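Local coordinates for major extracellular endoglucanase (Xanthomonas campestris pv. campestris, PDB 4TUF), which cuts internal beta-1,4-glucosidic linkages of cellulose, lichenin and cereal beta-D-glucans with its TIM-barrel catalytic domain, the part of the longer enzyme present here, at residues 94-99 with 141-146; 134-139 with 150-155; 15-20 with 103-108. One frame throughout, in Å; residues are numbered along the deposited sequence.

Interaction 1: residues 94-99 with 141-146. With 2HP (dihydrogenphosphate ion), chain E.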
ATOM      1  N   LYS A  94       1.036  10.456  17.005  1.00 41.99           N
ATOM      2  CA  LYS A  94       1.664   9.614  18.017  1.00 41.59           C
ATOM      3  C   LYS A  94       2.081   8.241  17.472  1.00 45.27           C
ATOM      4  O   LYS A  94       3.091   7.678  17.898  1.00 50.17           O
ATOM      5  CB  LYS A  94       0.714   9.443  19.202  1.00 41.99           C
ATOM      6  CG  LYS A  94       1.397   9.125  20.511  1.00 50.29           C
ATOM      7  CD  LYS A  94       0.415   9.215  21.666  1.00 56.67           C
ATOM      8  CE  LYS A  94       1.142   9.198  22.999  1.00 64.23           C
ATOM      9  NZ  LYS A  94       1.996  10.409  23.158  1.00 72.68           N
ATOM     10  N   VAL A  95       1.301   7.701  16.539  1.00 40.32           N
ATOM     11  CA  VAL A  95       1.607   6.395  15.961  1.00 45.18           C
ATOM     12  C   VAL A  95       2.817   6.462  15.027  1.00 49.35           C
ATOM     13  O   VAL A  95       3.711   5.615  15.091  1.00 50.88           O
ATOM     14  CB  VAL A  95       0.396   5.818  15.195  1.00 39.86           C
ATOM     15  CG1 VAL A  95       0.810   4.594  14.395  1.00 35.57           C
ATOM     16  CG2 VAL A  95      -0.721   5.458  16.163  1.00 37.81           C
ATOM     17  N   ILE A  96       2.843   7.472  14.165  1.00 48.33           N
ATOM     18  CA  ILE A  96       3.971   7.678  13.263  1.00 39.89           C
ATOM     19  C   ILE A  96       5.251   7.939  14.057  1.00 45.69           C
ATOM     20  O   ILE A  96       6.334   7.480  13.682  1.00 48.28           O
ATOM     21  CB  ILE A  96       3.685   8.836  12.286  1.00 30.88           C
ATOM     22  CG1 ILE A  96       2.697   8.368  11.216  1.00 29.24           C
ATOM     23  CG2 ILE A  96       4.957   9.323  11.615  1.00 31.30           C
ATOM     24  CD1 ILE A  96       1.976   9.490  10.517  1.00 29.52           C
ATOM     25  N   ALA A  97       5.115   8.646  15.175  1.00 43.36           N
ATOM     26  CA  ALA A  97       6.249   8.920  16.050  1.00 42.25           C
ATOM     27  C   ALA A  97       6.779   7.636  16.688  1.00 41.27           C
ATOM     28  O   ALA A  97       7.978   7.515  16.954  1.00 38.82           O
ATOM     29  CB  ALA A  97       5.859   9.935  17.127  1.00 38.26           C
ATOM     30  N   GLU A  98       5.882   6.683  16.934  1.00 40.71           N
ATOM     31  CA  GLU A  98       6.261   5.417  17.558  1.00 43.53           C
ATOM     32  C   GLU A  98       7.005   4.518  16.579  1.00 44.88           C
ATOM     33  O   GLU A  98       8.041   3.945  16.922  1.00 47.28           O
ATOM     34  CB  GLU A  98       5.032   4.687  18.103  1.00 41.91           C
ATOM     35  CG  GLU A  98       5.325   3.282  18.621  1.00 43.51           C
ATOM     36  CD  GLU A  98       6.217   3.275  19.850  1.00 51.52           C
ATOM     37  OE1 GLU A  98       6.396   4.346  20.473  1.00 46.44           O
ATOM     38  OE2 GLU A  98       6.738   2.190  20.197  1.00 58.01           O
ATOM     39  N   PHE A  99       6.468   4.390  15.367  1.00 37.09           N
ATOM     40  CA  PHE A  99       7.166   3.698  14.286  1.00 38.51           C
ATOM     41  C   PHE A  99       8.558   4.282  14.090  1.00 43.13           C
ATOM     42  O   PHE A  99       9.533   3.554  13.907  1.00 47.17           O
ATOM     43  CB  PHE A  99       6.381   3.800  12.977  1.00 36.31           C
ATOM     44  CG  PHE A  99       5.164   2.922  12.925  1.00 35.93           C
ATOM     45  CD1 PHE A  99       5.241   1.583  13.275  1.00 34.41           C
ATOM     46  CD2 PHE A  99       3.938   3.438  12.529  1.00 33.93           C
ATOM     47  CE1 PHE A  99       4.118   0.776  13.227  1.00 32.06           C
ATOM     48  CE2 PHE A  99       2.811   2.635  12.480  1.00 32.44           C
ATOM     49  CZ  PHE A  99       2.901   1.303  12.829  1.00 30.94           C
ATOM     50  N   ASN A 141       3.800  18.057   4.472  1.00 37.30           N
ATOM     51  CA  ASN A 141       4.247  19.174   5.287  1.00 33.64           C
ATOM     52  C   ASN A 141       4.406  18.795   6.754  1.00 42.29           C
ATOM     53  O   ASN A 141       5.353  19.210   7.419  1.00 45.80           O
ATOM     54  CB  ASN A 141       3.271  20.333   5.157  1.00 39.54           C
ATOM     55  CG  ASN A 141       3.795  21.596   5.781  1.00 50.37           C
ATOM     56  OD1 ASN A 141       5.005  21.777   5.916  1.00 49.48           O
ATOM     57  ND2 ASN A 141       2.890  22.488   6.162  1.00 62.40           N
ATOM     58  N   ARG A 142       3.485  17.985   7.254  1.00 43.38           N
ATOM     59  CA  ARG A 142       3.467  17.650   8.668  1.00 40.81           C
ATOM     60  C   ARG A 142       4.586  16.694   9.072  1.00 37.15           C
ATOM     61  O   ARG A 142       5.235  16.891  10.094  1.00 35.60           O
ATOM     62  CB  ARG A 142       2.116  17.051   9.038  1.00 38.75           C
ATOM     63  CG  ARG A 142       1.850  17.017  10.513  1.00 38.55           C
ATOM     64  CD  ARG A 142       0.456  16.518  10.785  1.00 40.92           C
ATOM     65  NE  ARG A 142       0.116  16.636  12.197  1.00 43.09           N
ATOM     66  CZ  ARG A 142      -0.462  17.705  12.725  1.00 42.71           C
ATOM     67  NH1 ARG A 142      -0.760  18.735  11.952  1.00 52.96           N
ATOM     68  NH2 ARG A 142      -0.746  17.740  14.017  1.00 45.29           N
ATOM     69  N   TYR A 143       4.826  15.670   8.258  1.00 39.28           N
ATOM     70  CA  TYR A 143       5.732  14.592   8.651  1.00 39.66           C
ATOM     71  C   TYR A 143       7.077  14.599   7.924  1.00 44.44           C
ATOM     72  O   TYR A 143       7.836  13.638   8.025  1.00 51.78           O
ATOM     73  CB  TYR A 143       5.036  13.241   8.440  1.00 35.73           C
ATOM     74  CG  TYR A 143       3.716  13.161   9.181  1.00 42.83           C
ATOM     75  CD1 TYR A 143       3.679  13.186  10.570  1.00 36.94           C
ATOM     76  CD2 TYR A 143       2.508  13.083   8.496  1.00 36.57           C
ATOM     77  CE1 TYR A 143       2.480  13.128  11.252  1.00 38.36           C
ATOM     78  CE2 TYR A 143       1.304  13.024   9.174  1.00 29.00           C
ATOM     79  CZ  TYR A 143       1.297  13.047  10.551  1.00 38.54           C
ATOM     80  OH  TYR A 143       0.105  12.988  11.240  1.00 38.24           O
ATOM     81  N   LYS A 144       7.388  15.684   7.219  1.00 46.80           N
ATOM     82  CA  LYS A 144       8.599  15.731   6.398  1.00 45.09           C
ATOM     83  C   LYS A 144       9.891  15.651   7.212  1.00 48.88           C
ATOM     84  O   LYS A 144      10.957  15.386   6.656  1.00 51.41           O
ATOM     85  CB  LYS A 144       8.621  16.999   5.544  1.00 41.46           C
ATOM     86  CG  LYS A 144       8.971  18.270   6.295  1.00 41.18           C
ATOM     87  CD  LYS A 144       8.886  19.483   5.373  1.00 49.90           C
ATOM     88  CE  LYS A 144       8.918  20.780   6.163  1.00 60.96           C
ATOM     89  NZ  LYS A 144       7.964  20.756   7.314  1.00 61.10           N
ATOM     90  N   ASN A 145       9.794  15.880   8.518  1.00 49.30           N
ATOM     91  CA  ASN A 145      10.969  15.859   9.383  1.00 52.83           C
ATOM     92  C   ASN A 145      11.058  14.579  10.200  1.00 54.27           C
ATOM     93  O   ASN A 145      11.989  14.407  10.984  1.00 56.42           O
ATOM     94  CB  ASN A 145      10.969  17.068  10.321  1.00 59.12           C
ATOM     95  CG  ASN A 145      11.242  18.375   9.591  1.00 67.82           C
ATOM     96  OD1 ASN A 145      12.123  18.447   8.731  1.00 63.37           O
ATOM     97  ND2 ASN A 145      10.481  19.414   9.929  1.00 73.26           N
ATOM     98  N   VAL A 146      10.080  13.694  10.022  1.00 48.43           N
ATOM     99  CA  VAL A 146      10.096  12.383  10.662  1.00 49.59           C
ATOM    100  C   VAL A 146      10.908  11.410   9.801  1.00 51.00           C
ATOM    101  O   VAL A 146      10.407  10.906   8.797  1.00 51.88           O
ATOM    102  CB  VAL A 146       8.667  11.835  10.873  1.00 44.97           C
ATOM    103  CG1 VAL A 146       8.711  10.505  11.594  1.00 44.24           C
ATOM    104  CG2 VAL A 146       7.824  12.828  11.651  1.00 33.65           C
TER
HETATM  105  P   2HP E 401       3.234   7.970  26.211  1.00100.77           P
HETATM  106  O1  2HP E 401       4.385   8.706  26.855  1.00 97.02           O
HETATM  107  O2  2HP E 401       2.896   6.732  27.012  1.00 97.84           O
HETATM  108  O3  2HP E 401       2.029   8.881  26.162  1.00100.35           O
HETATM  109  O4  2HP E 401       3.625   7.564  24.808  1.00104.35           O

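Interaction 2: residues 134-139 with 150-155. With 2HP (dihydrogenphosphate ion), chain G; 2HP (dihydrogenphosphate ion), chain K.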
ATOM      1  N   ALA A 134      -4.208  19.140  -1.937  1.00 30.25           N
ATOM      2  CA  ALA A 134      -3.981  19.866  -0.689  1.00 34.99           C
ATOM      3  C   ALA A 134      -3.744  18.891   0.459  1.00 34.89           C
ATOM      4  O   ALA A 134      -2.917  19.135   1.336  1.00 42.56           O
ATOM      5  CB  ALA A 134      -5.146  20.786  -0.381  1.00 35.35           C
ATOM      6  N   ASP A 135      -4.451  17.768   0.437  1.00 33.13           N
ATOM      7  CA  ASP A 135      -4.327  16.793   1.510  1.00 36.98           C
ATOM      8  C   ASP A 135      -2.975  16.081   1.452  1.00 38.45           C
ATOM      9  O   ASP A 135      -2.345  15.861   2.486  1.00 41.77           O
ATOM     10  CB  ASP A 135      -5.492  15.800   1.459  1.00 37.61           C
ATOM     11  CG  ASP A 135      -6.810  16.425   1.937  1.00 44.62           C
ATOM     12  OD1 ASP A 135      -6.761  17.483   2.612  1.00 41.63           O
ATOM     13  OD2 ASP A 135      -7.890  15.868   1.640  1.00 43.15           O
ATOM     14  N   LEU A 136      -2.521  15.747   0.246  1.00 31.35           N
ATOM     15  CA  LEU A 136      -1.163  15.235   0.056  1.00 27.33           C
ATOM     16  C   LEU A 136      -0.111  16.217   0.588  1.00 29.60           C
ATOM     17  O   LEU A 136       0.815  15.819   1.292  1.00 35.70           O
ATOM     18  CB  LEU A 136      -0.896  14.939  -1.425  1.00 32.66           C
ATOM     19  CG  LEU A 136      -1.738  13.840  -2.087  1.00 32.94           C
ATOM     20  CD1 LEU A 136      -1.384  13.704  -3.554  1.00 28.82           C
ATOM     21  CD2 LEU A 136      -1.579  12.505  -1.374  1.00 25.69           C
ATOM     22  N   ARG A 137      -0.248  17.495   0.257  1.00 30.23           N
ATOM     23  CA  ARG A 137       0.702  18.485   0.750  1.00 30.17           C
ATOM     24  C   ARG A 137       0.623  18.610   2.261  1.00 37.16           C
ATOM     25  O   ARG A 137       1.643  18.820   2.914  1.00 50.32           O
ATOM     26  CB  ARG A 137       0.472  19.855   0.110  1.00 33.07           C
ATOM     27  CG  ARG A 137       0.868  19.946  -1.353  1.00 46.20           C
ATOM     28  CD  ARG A 137       1.104  21.393  -1.780  1.00 51.87           C
ATOM     29  NE  ARG A 137      -0.087  22.210  -1.573  1.00 52.25           N
ATOM     30  CZ  ARG A 137      -1.062  22.343  -2.463  1.00 50.62           C
ATOM     31  NH1 ARG A 137      -0.985  21.716  -3.631  1.00 52.40           N
ATOM     32  NH2 ARG A 137      -2.112  23.103  -2.184  1.00 46.50           N
ATOM     33  N   PHE A 138      -0.581  18.482   2.817  1.00 37.63           N
ATOM     34  CA  PHE A 138      -0.757  18.591   4.269  1.00 40.11           C
ATOM     35  C   PHE A 138       0.044  17.527   4.991  1.00 37.79           C
ATOM     36  O   PHE A 138       0.748  17.798   5.962  1.00 40.72           O
ATOM     37  CB  PHE A 138      -2.228  18.460   4.671  1.00 36.65           C
ATOM     38  CG  PHE A 138      -2.446  18.477   6.161  1.00 35.19           C
ATOM     39  CD1 PHE A 138      -2.582  19.676   6.839  1.00 37.98           C
ATOM     40  CD2 PHE A 138      -2.506  17.296   6.886  1.00 34.00           C
ATOM     41  CE1 PHE A 138      -2.777  19.696   8.199  1.00 39.46           C
ATOM     42  CE2 PHE A 138      -2.698  17.313   8.253  1.00 36.22           C
ATOM     43  CZ  PHE A 138      -2.835  18.513   8.911  1.00 37.17           C
ATOM     44  N   VAL A 139      -0.097  16.303   4.513  1.00 29.35           N
ATOM     45  CA  VAL A 139       0.597  15.177   5.094  1.00 30.20           C
ATOM     46  C   VAL A 139       2.109  15.315   4.912  1.00 35.41           C
ATOM     47  O   VAL A 139       2.884  15.083   5.844  1.00 34.91           O
ATOM     48  CB  VAL A 139       0.094  13.875   4.474  1.00 29.41           C
ATOM     49  CG1 VAL A 139       1.067  12.768   4.723  1.00 30.06           C
ATOM     50  CG2 VAL A 139      -1.284  13.541   5.037  1.00 33.95           C
ATOM     51  N   LEU A 150       8.742   7.247   4.861  1.00 39.57           N
ATOM     52  CA  LEU A 150       9.336   6.939   3.572  1.00 37.38           C
ATOM     53  C   LEU A 150       8.869   7.860   2.449  1.00 46.40           C
ATOM     54  O   LEU A 150       9.656   8.252   1.589  1.00 51.02           O
ATOM     55  CB  LEU A 150       9.013   5.491   3.215  1.00 31.95           C
ATOM     56  CG  LEU A 150      10.086   4.682   2.508  1.00 43.78           C
ATOM     57  CD1 LEU A 150      11.307   4.538   3.399  1.00 46.06           C
ATOM     58  CD2 LEU A 150       9.510   3.332   2.160  1.00 51.48           C
ATOM     59  N   GLY A 151       7.581   8.189   2.452  1.00 44.23           N
ATOM     60  CA  GLY A 151       6.996   8.950   1.365  1.00 38.16           C
ATOM     61  C   GLY A 151       5.502   8.720   1.292  1.00 31.91           C
ATOM     62  O   GLY A 151       4.884   8.374   2.291  1.00 32.71           O
ATOM     63  N   LEU A 152       4.923   8.894   0.107  1.00 34.65           N
ATOM     64  CA  LEU A 152       3.473   8.849  -0.047  1.00 33.49           C
ATOM     65  C   LEU A 152       3.020   7.994  -1.217  1.00 33.75           C
ATOM     66  O   LEU A 152       3.549   8.099  -2.326  1.00 34.61           O
ATOM     67  CB  LEU A 152       2.914  10.265  -0.215  1.00 36.96           C
ATOM     68  CG  LEU A 152       2.166  10.845   0.986  1.00 40.61           C
ATOM     69  CD1 LEU A 152       2.063  12.353   0.896  1.00 40.16           C
ATOM     70  CD2 LEU A 152       0.787  10.235   1.047  1.00 46.24           C
ATOM     71  N   ASP A 153       2.040   7.139  -0.942  1.00 32.97           N
ATOM     72  CA  ASP A 153       1.298   6.413  -1.964  1.00 34.56           C
ATOM     73  C   ASP A 153       0.140   7.321  -2.387  1.00 35.71           C
ATOM     74  O   ASP A 153      -0.855   7.428  -1.665  1.00 36.88           O
ATOM     75  CB  ASP A 153       0.803   5.068  -1.413  1.00 40.93           C
ATOM     76  CG  ASP A 153       0.260   4.141  -2.493  1.00 40.87           C
ATOM     77  OD1 ASP A 153      -0.137   4.635  -3.568  1.00 40.06           O
ATOM     78  OD2 ASP A 153       0.221   2.911  -2.253  1.00 39.07           O
ATOM     79  N   LEU A 154       0.278   7.968  -3.546  1.00 31.92           N
ATOM     80  CA  LEU A 154      -0.556   9.118  -3.918  1.00 25.99           C
ATOM     81  C   LEU A 154      -2.064   8.883  -3.876  1.00 33.46           C
ATOM     82  O   LEU A 154      -2.816   9.766  -3.472  1.00 41.39           O
ATOM     83  CB  LEU A 154      -0.181   9.605  -5.315  1.00 24.20           C
ATOM     84  CG  LEU A 154       1.226  10.163  -5.516  1.00 24.35           C
ATOM     85  CD1 LEU A 154       1.319  10.788  -6.891  1.00 23.82           C
ATOM     86  CD2 LEU A 154       1.601  11.173  -4.436  1.00 22.04           C
ATOM     87  N   LYS A 155      -2.503   7.704  -4.300  1.00 34.61           N
ATOM     88  CA  LYS A 155      -3.928   7.373  -4.320  1.00 35.03           C
ATOM     89  C   LYS A 155      -4.109   5.863  -4.432  1.00 37.34           C
ATOM     90  O   LYS A 155      -3.507   5.211  -5.286  1.00 38.30           O
ATOM     91  CB  LYS A 155      -4.632   8.101  -5.475  1.00 39.06           C
ATOM     92  CG  LYS A 155      -5.807   7.370  -6.105  1.00 38.89           C
ATOM     93  CD  LYS A 155      -7.097   7.696  -5.395  1.00 48.95           C
ATOM     94  CE  LYS A 155      -8.298   7.154  -6.155  1.00 50.08           C
ATOM     95  NZ  LYS A 155      -8.331   5.674  -6.241  1.00 45.12           N
TER
HETATM   96  P   2HP G 403      -9.829  19.303   2.780  1.00 77.62           P
HETATM   97  O1  2HP G 403      -8.397  19.767   2.643  1.00 72.36           O
HETATM   98  O2  2HP G 403      -9.966  17.906   2.219  1.00 76.11           O
HETATM   99  O3  2HP G 403     -10.220  19.269   4.240  1.00 83.40           O
HETATM  100  O4  2HP G 403     -10.740  20.262   2.041  1.00 71.39           O
HETATM  101  P   2HP K 407      -7.131  19.263   6.347  1.00109.13           P
HETATM  102  O1  2HP K 407      -6.582  19.442   7.743  1.00109.82           O
HETATM  103  O2  2HP K 407      -7.703  17.875   6.191  1.00110.90           O
HETATM  104  O3  2HP K 407      -8.218  20.284   6.107  1.00107.30           O
HETATM  105  O4  2HP K 407      -6.020  19.443   5.342  1.00110.18           O

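Interaction 3: residues 15-20 with 103-108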
ATOM      1  N   LYS A  15      22.561   3.937   2.422  1.00 61.17           N
ATOM      2  CA  LYS A  15      22.502   2.487   2.587  1.00 57.38           C
ATOM      3  C   LYS A  15      21.197   1.948   2.005  1.00 50.88           C
ATOM      4  O   LYS A  15      20.168   2.624   2.042  1.00 44.21           O
ATOM      5  CB  LYS A  15      22.637   2.100   4.064  1.00 59.68           C
ATOM      6  N   VAL A  16      21.243   0.735   1.457  1.00 48.38           N
ATOM      7  CA  VAL A  16      20.065   0.148   0.825  1.00 47.74           C
ATOM      8  C   VAL A  16      19.011  -0.245   1.858  1.00 49.67           C
ATOM      9  O   VAL A  16      19.299  -0.927   2.836  1.00 53.75           O
ATOM     10  CB  VAL A  16      20.430  -1.089  -0.028  1.00 45.18           C
ATOM     11  CG1 VAL A  16      19.188  -1.908  -0.354  1.00 35.42           C
ATOM     12  CG2 VAL A  16      21.127  -0.660  -1.306  1.00 44.12           C
ATOM     13  N   VAL A  17      17.787   0.207   1.620  1.00 45.63           N
ATOM     14  CA  VAL A  17      16.646  -0.108   2.461  1.00 43.61           C
ATOM     15  C   VAL A  17      15.859  -1.285   1.886  1.00 45.18           C
ATOM     16  O   VAL A  17      15.593  -1.332   0.689  1.00 52.31           O
ATOM     17  CB  VAL A  17      15.716   1.117   2.593  1.00 42.37           C
ATOM     18  CG1 VAL A  17      14.413   0.742   3.270  1.00 32.82           C
ATOM     19  CG2 VAL A  17      16.429   2.247   3.333  1.00 46.22           C
ATOM     20  N   GLN A  18      15.497  -2.240   2.734  1.00 49.15           N
ATOM     21  CA  GLN A  18      14.615  -3.324   2.316  1.00 39.23           C
ATOM     22  C   GLN A  18      13.313  -3.265   3.098  1.00 43.16           C
ATOM     23  O   GLN A  18      13.317  -3.297   4.330  1.00 45.78           O
ATOM     24  CB  GLN A  18      15.277  -4.681   2.515  1.00 34.09           C
ATOM     25  CG  GLN A  18      14.414  -5.830   2.045  1.00 39.13           C
ATOM     26  CD  GLN A  18      14.931  -7.174   2.505  1.00 45.09           C
ATOM     27  OE1 GLN A  18      15.863  -7.253   3.309  1.00 48.28           O
ATOM     28  NE2 GLN A  18      14.321  -8.242   2.004  1.00 47.08           N
ATOM     29  N   LEU A  19      12.197  -3.180   2.385  1.00 39.77           N
ATOM     30  CA  LEU A  19      10.910  -3.003   3.039  1.00 34.51           C
ATOM     31  C   LEU A  19      10.215  -4.328   3.296  1.00 37.91           C
ATOM     32  O   LEU A  19       9.492  -4.838   2.445  1.00 38.30           O
ATOM     33  CB  LEU A  19      10.013  -2.099   2.204  1.00 31.89           C
ATOM     34  CG  LEU A  19      10.614  -0.725   1.930  1.00 31.87           C
ATOM     35  CD1 LEU A  19       9.745   0.027   0.955  1.00 32.36           C
ATOM     36  CD2 LEU A  19      10.777   0.049   3.227  1.00 24.49           C
ATOM     37  N   LYS A  20      10.454  -4.886   4.475  1.00 43.74           N
ATOM     38  CA  LYS A  20       9.721  -6.051   4.940  1.00 38.14           C
ATOM     39  C   LYS A  20       8.407  -5.557   5.534  1.00 36.56           C
ATOM     40  O   LYS A  20       8.282  -5.398   6.748  1.00 36.30           O
ATOM     41  CB  LYS A  20      10.541  -6.827   5.969  1.00 37.91           C
ATOM     42  CG  LYS A  20      12.012  -6.980   5.596  1.00 40.13           C
ATOM     43  CD  LYS A  20      12.791  -7.640   6.719  1.00 44.43           C
ATOM     44  CE  LYS A  20      14.285  -7.506   6.510  1.00 54.07           C
ATOM     45  NZ  LYS A  20      15.079  -8.192   7.578  1.00 60.72           N
ATOM     46  N   GLY A 103      12.342   2.603  14.584  1.00 44.98           N
ATOM     47  CA  GLY A 103      13.135   2.442  13.381  1.00 40.59           C
ATOM     48  C   GLY A 103      12.379   1.687  12.310  1.00 46.07           C
ATOM     49  O   GLY A 103      12.962   0.918  11.549  1.00 51.77           O
ATOM     50  N   MET A 104      11.071   1.914  12.253  1.00 37.17           N
ATOM     51  CA  MET A 104      10.218   1.259  11.272  1.00 38.59           C
ATOM     52  C   MET A 104       9.817   2.252  10.184  1.00 41.10           C
ATOM     53  O   MET A 104       9.326   3.340  10.483  1.00 40.11           O
ATOM     54  CB  MET A 104       8.976   0.662  11.953  1.00 35.77           C
ATOM     55  CG  MET A 104       9.302  -0.417  12.986  1.00 43.38           C
ATOM     56  SD  MET A 104       7.877  -1.136  13.833  1.00 51.25           S
ATOM     57  CE  MET A 104       6.941  -1.781  12.442  1.00 44.68           C
ATOM     58  N   TYR A 105      10.037   1.872   8.925  1.00 40.89           N
ATOM     59  CA  TYR A 105       9.718   2.728   7.789  1.00 31.76           C
ATOM     60  C   TYR A 105       8.212   2.843   7.624  1.00 38.66           C
ATOM     61  O   TYR A 105       7.484   1.873   7.829  1.00 45.16           O
ATOM     62  CB  TYR A 105      10.357   2.189   6.506  1.00 31.87           C
ATOM     63  CG  TYR A 105      11.865   2.120   6.558  1.00 36.41           C
ATOM     64  CD1 TYR A 105      12.638   3.262   6.384  1.00 37.11           C
ATOM     65  CD2 TYR A 105      12.520   0.914   6.784  1.00 38.35           C
ATOM     66  CE1 TYR A 105      14.023   3.207   6.432  1.00 43.57           C
ATOM     67  CE2 TYR A 105      13.906   0.850   6.840  1.00 44.13           C
ATOM     68  CZ  TYR A 105      14.651   2.001   6.662  1.00 48.46           C
ATOM     69  OH  TYR A 105      16.027   1.948   6.717  1.00 52.37           O
ATOM     70  N   VAL A 106       7.742   4.029   7.254  1.00 31.01           N
ATOM     71  CA  VAL A 106       6.308   4.252   7.095  1.00 31.25           C
ATOM     72  C   VAL A 106       5.963   4.834   5.722  1.00 33.88           C
ATOM     73  O   VAL A 106       6.442   5.904   5.352  1.00 35.50           O
ATOM     74  CB  VAL A 106       5.769   5.197   8.195  1.00 31.93           C
ATOM     75  CG1 VAL A 106       4.302   5.509   7.967  1.00 27.04           C
ATOM     76  CG2 VAL A 106       5.973   4.585   9.558  1.00 30.31           C
ATOM     77  N   LEU A 107       5.132   4.119   4.971  1.00 32.73           N
ATOM     78  CA  LEU A 107       4.609   4.621   3.708  1.00 29.92           C
ATOM     79  C   LEU A 107       3.152   5.034   3.907  1.00 32.63           C
ATOM     80  O   LEU A 107       2.273   4.187   4.053  1.00 38.29           O
ATOM     81  CB  LEU A 107       4.730   3.562   2.599  1.00 31.19           C
ATOM     82  CG  LEU A 107       4.353   3.968   1.156  1.00 32.17           C
ATOM     83  CD1 LEU A 107       5.261   5.070   0.615  1.00 26.33           C
ATOM     84  CD2 LEU A 107       4.368   2.773   0.203  1.00 27.75           C
ATOM     85  N   LEU A 108       2.897   6.337   3.928  1.00 31.56           N
ATOM     86  CA  LEU A 108       1.533   6.830   4.071  1.00 33.53           C
ATOM     87  C   LEU A 108       0.761   6.622   2.763  1.00 30.93           C
ATOM     88  O   LEU A 108       1.345   6.632   1.684  1.00 35.06           O
ATOM     89  CB  LEU A 108       1.537   8.305   4.498  1.00 31.18           C
ATOM     90  CG  LEU A 108       2.154   8.517   5.887  1.00 32.84           C
ATOM     91  CD1 LEU A 108       2.438   9.971   6.171  1.00 31.19           C
ATOM     92  CD2 LEU A 108       1.259   7.945   6.975  1.00 36.54           C
TER

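Interaction 1: residues 94-99 with 141-146
Ile96 joins these two segments, one branch on Tyr143 and the other on Val146. From its CB, which is directed at 141-146, the side chain forks. The short branch, CG2, lies anti to the backbone N and packs against Val146, with Ile96 CG2 to Val146 CG1 at 3.9 Å; the two side chains cross at about a right angle. The longer branch runs through CG1, anti to the carbonyl carbon (chi1 -75°), and is extended beyond it, which carries CD1 over one face of the Tyr143 ring. There Ile96 CD1 makes a CH-pi contact, 3.7 Å from the Tyr143 ring centroid and 15° off the ring normal. It is nearest the phenolic end of the ring, with Ile96 CD1 to Tyr143 CZ at 3.6 Å. The opposite ring face carries Arg142 CG over its centre, 3.9 Å above the plane, and the aromatic group is thus held between two aliphatic groups. Tyr143 OH is hydrogen-bonded to Asp93 OD1, while Arg142 NH2 forms a salt bridge to Asp93 OD2. A type I turn from Tyr143 to Val146, with Val146 N bonded to Tyr143 O, brings Val146 back beside the isoleucine. The contact thus packs helix 88-102 against the C-terminal part of helix 129-143 and the turn at 143-146 on the outside of the barrel, with Leu108 of strand 105-110 touching both Ile96 and Tyr143.

Interaction 2: residues 134-139 with 150-155
Leu136 on helix 129-143 and Leu154 of segment 150-155 mark the nearest approach of the two backbones, 7.3 Å between their CA atoms. Leu136 splits its two methyls between both leucines opposite. Its CG lies anti to the carbonyl carbon (chi1 -64°) and the chain stays extended from there, which sets one methyl against each leucine. Leu136 CD1 meets Leu154 CD2 at 4.0 Å, the two side chains crossing at about a right angle. Leu136 CD2 approaches Leu152 CD2 at 4.1 Å and also rests 3.7 Å from Leu154 O, a carbonyl whose hydrogen-bond partner is Trp132 NE1 of the same helix. Leu152 answers with its other methyl, Leu152 CD1, which fits between the backbone and a side chain of the helix, 3.7 Å from Leu136 O and 4.0 Å from Val139 CG1. Leu108 of strand 105-110 and Val184 of helix 173-187 close in on the same cluster. Facing other ways, Asp153 forms a salt bridge with Arg58, and Asp135 OD1 stands 2.8 Å from O1 of one bound dihydrogenphosphate (chain G). O1 of a second dihydrogenphosphate, chain K, lies over one face of the Phe138 ring, toward its rim. Strand 105-110, helix 129-143 and strand 149-153 form a beta-alpha-beta unit of the barrel, and here the helix is seated on its second strand. With no hydrogen bond between the segments and every touching residue buried, cohesion between them rests on aliphatic packing and exclusion of water, whereas the ions lie on another flank of the helix.

Interaction 3: residues 15-20 with 103-108
Between Val17 and Leu19, the two residues that reach Tyr105, Gln18 turns the other way, and its NE2 is gripped by two backbone carbonyls, Asn307 O and Trp344 O. The side chains of Val17 and Tyr105 come at each other from opposite directions. Val17 CG1, anti to the backbone N (chi1 171°), lies over one face in a CH-pi contact, 3.8 Å from the centroid of the Tyr105 ring and 20° off the normal. This methyl is shifted toward the rim, with Val17 CG1 to Tyr105 CE2 at 3.6 Å. The second methyl, Val17 CG2, sits by the phenolic end, 3.4 Å from Tyr105 OH. In this family 5 glycoside hydrolase barrel, strands 16-23 and 105-110 are first and third of the eight parallel strands, and strand 56-61 runs between them. The contact therefore reaches past a strand near the N-terminal end of the barrel, away from the catalytic end. Leu19 takes the root of the tyrosine, Leu19 CD2 lying 3.9 Å from Tyr105 CB, and the two side chains cross at about a right angle. Leu150 and Ala56 touch both Leu19 and Tyr105. The Tyr105 ring also meets that of Tyr148, with planes inclined at about 60°. Just before the strand, Gly103 ends helix 88-102 in a Schellman motif, its positive phi turning the chain toward Tyr105.

In the fold
From the N terminus, 15-20 waits through strand 56-61 and helix 88-102 until 103-108 closes interaction 3, a loop of 82 residues. Interaction 1 opens inside that loop, at 94-99, and closes beyond it at 141-146, and the two cross. Interaction 2 opens at 134-139, before interaction 1 has closed, and ends at 150-155, crossing it in turn; interactions 3 and 2 follow in series. Probable backbone hydrogen bonds link Phe99 to Met104, Val106 to Leu150 and Leu108 to Asp153. Interaction 3 ties the first strand to the third, interaction 1 joins two outer helices, and interaction 2 seats one of them on the fourth strand.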